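Regulatory protein SWI6 (Saccharomyces cerevisiae, PDB 2XFV) serves as the shared regulatory subunit of the MBF and SBF complexes, which drive cell-cycle-dependent transcription in budding yeast. Local coordinates at residues Q39-G44 / A65-A70. Sequence-based numbering, arbitrary orientation.
Sequences QYHDTG and AHYGIA
Tyr-67 reaches from the last turn of helix 57-67 to the end of helix 34-43, and its phenol oxygen does most of the touching. That OH sits 3.3 Å from His-41 CA and 3.4 Å from His-41 CB, packed against the root of the histidine, while Tyr-40 CD2 approaches the same oxygen obliquely at 3.5 Å. Beside this, the two histidines meet in a T-shaped pair: the edge of His-41 is turned toward the face of His-66, with centroids 5.1 Å apart and planes at 88°. The closest atoms of this pair are the two CD2 carbons, 3.8 Å from each other. His-66 CD2 also lies over the centre of the Tyr-67 ring, 3.6 Å above its plane, so that within helix 57-67 one imidazole carbon rests on the phenol face. His-41 holds CG anti to the backbone N (chi1 -179°), which carries its ring out to present CD2 to His-66. This is surface packing between two helix C-termini in the Swi6 N-terminal domain, whose sequence family is grouped with the helix-turn-helix proteins. Were Tyr-67 an alanine, His-41 CB and the Tyr-40 ring would probably lose the phenol they pack on, and the His-66 ring would be freer to turn. Further out, His-41 ND1 donates a straight hydrogen bond to Asp-42 OD1, 3.2 Å away on the anti side of the carboxylate, which helps fix the rotation of the imidazole. Met-92 of helix 83-92 touches both tyrosines, and Leu-63 packs on His-41. Directly after Tyr-67, Gly-68 takes positive phi and closes helix 57-67 in a Schellman motif, turning the chain toward Ile-69, which is buried against Leu-37, Leu-64 and Leu-89.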
loop_
_atom_site.group_PDB
_atom_site.type_symbol
_atom_site.label_atom_id
_atom_site.label_comp_id
_atom_site.label_asym_id
_atom_site.label_seq_id
_atom_site.Cartn_x
_atom_site.Cartn_y
_atom_site.Cartn_z
ATOM N N GLN A 39 -19.896 0.485 1.326
ATOM C CA GLN A 39 -19.981 1.836 1.876
ATOM C C GLN A 39 -19.061 2.796 1.121
ATOM O O GLN A 39 -19.439 3.928 0.814
ATOM C CB GLN A 39 -19.658 1.844 3.378
ATOM C CG GLN A 39 -19.924 3.186 4.047
ATOM C CD GLN A 39 -21.393 3.569 4.008
ATOM O OE1 GLN A 39 -22.250 2.823 4.477
ATOM N NE2 GLN A 39 -21.689 4.737 3.448
ATOM N N TYR A 40 -17.850 2.343 0.828
ATOM C CA TYR A 40 -16.915 3.145 0.044
ATOM C C TYR A 40 -17.538 3.527 -1.296
ATOM O O TYR A 40 -17.494 4.697 -1.710
ATOM C CB TYR A 40 -15.624 2.370 -0.183
ATOM C CG TYR A 40 -14.576 3.133 -0.955
ATOM C CD1 TYR A 40 -13.892 4.195 -0.368
ATOM C CD2 TYR A 40 -14.264 2.793 -2.266
ATOM C CE1 TYR A 40 -12.921 4.891 -1.070
ATOM C CE2 TYR A 40 -13.294 3.494 -2.978
ATOM C CZ TYR A 40 -12.626 4.539 -2.368
ATOM O OH TYR A 40 -11.663 5.242 -3.059
ATOM N N HIS A 41 -18.125 2.544 -1.974
ATOM C CA HIS A 41 -18.829 2.810 -3.226
ATOM C C HIS A 41 -19.939 3.852 -3.057
ATOM O O HIS A 41 -20.085 4.762 -3.882
ATOM C CB HIS A 41 -19.412 1.516 -3.805
ATOM C CG HIS A 41 -20.129 1.709 -5.105
ATOM N ND1 HIS A 41 -21.463 2.046 -5.178
ATOM C CD2 HIS A 41 -19.690 1.632 -6.384
ATOM C CE1 HIS A 41 -21.817 2.163 -6.446
ATOM N NE2 HIS A 41 -20.759 1.914 -7.199
ATOM N N ASP A 42 -20.727 3.725 -1.993
ATOM C CA ASP A 42 -21.904 4.597 -1.822
ATOM C C ASP A 42 -21.625 6.052 -1.416
ATOM O O ASP A 42 -22.235 6.978 -1.969
ATOM C CB ASP A 42 -22.910 3.967 -0.854
ATOM C CG ASP A 42 -23.523 2.685 -1.404
ATOM O OD1 ASP A 42 -23.413 2.443 -2.627
ATOM O OD2 ASP A 42 -24.110 1.920 -0.612
ATOM N N THR A 43 -20.730 6.261 -0.453
ATOM C CA THR A 43 -20.476 7.614 0.065
ATOM C C THR A 43 -18.999 7.995 0.078
ATOM O O THR A 43 -18.657 9.155 0.313
ATOM C CB THR A 43 -20.985 7.784 1.511
ATOM O OG1 THR A 43 -20.235 6.926 2.381
ATOM C CG2 THR A 43 -22.466 7.449 1.612
ATOM N N GLY A 44 -18.127 7.014 -0.139
ATOM C CA GLY A 44 -16.695 7.248 -0.110
ATOM C C GLY A 44 -16.118 7.382 1.287
ATOM O O GLY A 44 -14.931 7.692 1.442
ATOM N N ALA A 65 -18.003 -6.379 -10.392
ATOM C CA ALA A 65 -17.979 -5.847 -11.757
ATOM C C ALA A 65 -17.360 -4.441 -11.807
ATOM O O ALA A 65 -16.453 -4.162 -12.615
ATOM C CB ALA A 65 -19.393 -5.841 -12.355
ATOM N N HIS A 66 -17.843 -3.557 -10.943
ATOM C CA HIS A 66 -17.400 -2.157 -10.963
ATOM C C HIS A 66 -15.906 -1.998 -10.645
ATOM O O HIS A 66 -15.189 -1.236 -11.309
ATOM C CB HIS A 66 -18.235 -1.319 -9.988
ATOM C CG HIS A 66 -17.809 0.114 -9.911
ATOM N ND1 HIS A 66 -18.100 1.032 -10.900
ATOM C CD2 HIS A 66 -17.105 0.785 -8.968
ATOM C CE1 HIS A 66 -17.598 2.208 -10.565
ATOM N NE2 HIS A 66 -16.989 2.085 -9.399
ATOM N N TYR A 67 -15.439 -2.720 -9.629
ATOM C CA TYR A 67 -14.046 -2.603 -9.188
ATOM C C TYR A 67 -13.105 -3.562 -9.916
ATOM O O TYR A 67 -11.905 -3.588 -9.642
ATOM C CB TYR A 67 -13.932 -2.777 -7.666
ATOM C CG TYR A 67 -14.534 -1.607 -6.911
ATOM C CD1 TYR A 67 -13.891 -0.373 -6.885
ATOM C CD2 TYR A 67 -15.767 -1.723 -6.271
ATOM C CE1 TYR A 67 -14.440 0.711 -6.220
ATOM C CE2 TYR A 67 -16.332 -0.639 -5.592
ATOM C CZ TYR A 67 -15.659 0.575 -5.577
ATOM O OH TYR A 67 -16.198 1.662 -4.925
ATOM N N GLY A 68 -13.651 -4.339 -10.848
ATOM C CA GLY A 68 -12.845 -5.247 -11.652
ATOM C C GLY A 68 -12.103 -6.270 -10.814
ATOM O O GLY A 68 -10.915 -6.535 -11.021
ATOM N N ILE A 69 -12.806 -6.848 -9.850
ATOM C CA ILE A 69 -12.202 -7.815 -8.949
ATOM C C ILE A 69 -12.473 -9.244 -9.430
ATOM O O ILE A 69 -13.623 -9.682 -9.459
ATOM C CB ILE A 69 -12.786 -7.667 -7.520
ATOM C CG1 ILE A 69 -12.485 -6.266 -6.963
ATOM C CG2 ILE A 69 -12.262 -8.790 -6.598
ATOM C CD1 ILE A 69 -13.304 -5.906 -5.723
ATOM N N ALA A 70 -11.421 -9.970 -9.809
ATOM C CA ALA A 70 -11.555 -11.394 -10.142
ATOM C C ALA A 70 -11.555 -12.204 -8.853
ATOM O O ALA A 70 -10.949 -11.781 -7.854
ATOM C CB ALA A 70 -10.398 -11.847 -11.040
#